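Local coordinates for molybdenum cofactor carrier protein (Chlamydomonas reinhardtii, PDB 2IZ7) that probably binds the molybdenum cofactor and carries it in a protected form, at residues A[14-19]-A[108-113]. Sequence-based numbering, arbitrary orientation.
Sequences PIIGVM and SNVLVA
Gly-17 lies beside Leu-111, their CA atoms 4.3 Å apart, in the middle of a parallel, Rossmann-like alpha/beta sheet, where strand 15-19 runs beside strand 110-114 at 24° between the two short segments. Strand order 4-3-2-1-5-6-7 makes these the first and fifth strands, the pair across which the chain reverses its direction of travel through the sheet. Three backbone bonds alternate along the pair: Gly-17 N gives to Val-110 O (2.9 Å), Val-112 N gives to Gly-17 O (2.6 Å, the donor tilted 26° from the carbonyl plane), and Met-19 N gives to Val-112 O. Packing is tight at Gly-17, since Ser-108 OG lies 3.2 Å from Gly-17 CA and Leu-111 CD2 comes from the same face, occupying the room a beta carbon would need. On the other face Ile-16 CG2, anti to the backbone N, meets Val-112 CG2 at 4.1 Å, and helices 28-43 and 161-174 cover this layer. Leu-111 and Ala-113 pack instead on helix 118-129.

The end at Pro-14 and Asn-109 is looser and partly exposed. There Ile-15 O receives Asn-109 N at 2.7 Å. With CG beside its own backbone N (chi1 -64°), the Asn-109 amide reaches back to Ile-15; its ND2 bond to Ile-15 O is weak and doubtful, because ND2 also meets the donor Ile-15 N at 2.9 Å. An alanine here is likely to leave Ile-15 N and O without the amide beside them, whichever way it is turned, and to open a gap beside Pro-14 CA, 3.5 Å from Asn-109 ND2.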
loop_
_atom_site.group_PDB
_atom_site.type_symbol
_atom_site.label_atom_id
_atom_site.label_comp_id
_atom_site.label_asym_id
_atom_site.label_seq_id
_atom_site.Cartn_x
_atom_site.Cartn_y
_atom_site.Cartn_z
ATOM N N PRO A 14 6.427 2.002 24.594
ATOM C CA PRO A 14 7.134 2.520 23.434
ATOM C C PRO A 14 7.414 1.384 22.450
ATOM O O PRO A 14 7.663 0.264 22.911
ATOM C CB PRO A 14 8.452 3.010 24.049
ATOM C CG PRO A 14 8.123 3.348 25.385
ATOM C CD PRO A 14 7.129 2.365 25.839
ATOM N N ILE A 15 7.309 1.670 21.139
ATOM C CA ILE A 15 7.641 0.729 20.074
ATOM C C ILE A 15 8.905 1.221 19.418
ATOM O O ILE A 15 8.925 2.347 18.899
ATOM C CB ILE A 15 6.553 0.634 18.953
ATOM C CG1 ILE A 15 5.245 0.026 19.467
ATOM C CG2 ILE A 15 7.051 -0.220 17.740
ATOM C CD1 ILE A 15 4.051 0.470 18.686
ATOM N N ILE A 16 9.951 0.400 19.462
ATOM C CA ILE A 16 11.205 0.697 18.771
ATOM C C ILE A 16 11.426 -0.109 17.498
ATOM O O ILE A 16 11.417 -1.326 17.517
ATOM C CB ILE A 16 12.461 0.492 19.711
ATOM C CG1 ILE A 16 12.230 1.220 21.030
ATOM C CG2 ILE A 16 13.754 0.971 19.039
ATOM C CD1 ILE A 16 11.711 2.642 20.877
ATOM N N GLY A 17 11.652 0.606 16.404
ATOM C CA GLY A 17 11.886 0.023 15.120
ATOM C C GLY A 17 13.320 -0.293 14.822
ATOM O O GLY A 17 14.172 0.480 15.114
ATOM N N VAL A 18 13.573 -1.431 14.201
ATOM C CA VAL A 18 14.907 -1.840 13.836
ATOM C C VAL A 18 14.839 -2.202 12.358
ATOM O O VAL A 18 13.924 -2.916 11.948
ATOM C CB VAL A 18 15.389 -3.069 14.634
ATOM C CG1 VAL A 18 16.765 -3.555 14.138
ATOM C CG2 VAL A 18 15.428 -2.761 16.070
ATOM N N MET A 19 15.815 -1.745 11.584
ATOM C CA MET A 19 15.916 -2.081 10.170
ATOM C C MET A 19 17.379 -2.340 9.856
ATOM O O MET A 19 18.267 -1.707 10.409
ATOM C CB MET A 19 15.345 -0.940 9.316
ATOM C CG MET A 19 15.661 -0.977 7.808
ATOM S SD MET A 19 14.844 -2.241 6.804
ATOM C CE MET A 19 13.152 -1.736 7.088
ATOM N N SER A 108 6.699 3.093 14.972
ATOM C CA SER A 108 7.791 3.144 15.941
ATOM C C SER A 108 7.931 4.549 16.504
ATOM O O SER A 108 7.701 5.492 15.804
ATOM C CB SER A 108 9.110 2.818 15.261
ATOM O OG SER A 108 9.130 1.528 14.705
ATOM N N ASN A 109 8.331 4.676 17.774
ATOM C CA ASN A 109 8.680 5.986 18.330
ATOM C C ASN A 109 10.029 6.428 17.822
ATOM O O ASN A 109 10.223 7.582 17.488
ATOM C CB ASN A 109 8.663 5.968 19.834
ATOM C CG ASN A 109 7.287 5.702 20.362
ATOM O OD1 ASN A 109 6.501 6.645 20.568
ATOM N ND2 ASN A 109 6.949 4.461 20.519
ATOM N N VAL A 110 10.954 5.475 17.774
ATOM C CA VAL A 110 12.263 5.686 17.230
ATOM C C VAL A 110 12.561 4.505 16.368
ATOM O O VAL A 110 12.089 3.434 16.596
ATOM C CB VAL A 110 13.330 5.769 18.314
ATOM C CG1 VAL A 110 14.659 6.264 17.749
ATOM C CG2 VAL A 110 12.869 6.687 19.408
ATOM N N LEU A 111 13.369 4.765 15.349
ATOM C CA LEU A 111 13.862 3.776 14.428
ATOM C C LEU A 111 15.312 3.626 14.656
ATOM O O LEU A 111 15.997 4.626 14.784
ATOM C CB LEU A 111 13.763 4.306 13.032
ATOM C CG LEU A 111 12.490 4.199 12.292
ATOM C CD1 LEU A 111 12.812 3.946 10.801
ATOM C CD2 LEU A 111 11.631 3.137 12.845
ATOM N N VAL A 112 15.791 2.390 14.619
ATOM C CA VAL A 112 17.231 2.133 14.636
ATOM C C VAL A 112 17.602 1.354 13.398
ATOM O O VAL A 112 17.088 0.291 13.162
ATOM C CB VAL A 112 17.689 1.386 15.931
ATOM C CG1 VAL A 112 19.181 1.255 15.963
ATOM C CG2 VAL A 112 17.226 2.135 17.206
ATOM N N ALA A 113 18.483 1.937 12.587
ATOM C CA ALA A 113 19.143 1.244 11.522
ATOM C C ALA A 113 20.452 0.622 12.031
ATOM O O ALA A 113 21.233 1.243 12.743
ATOM C CB ALA A 113 19.425 2.192 10.362
#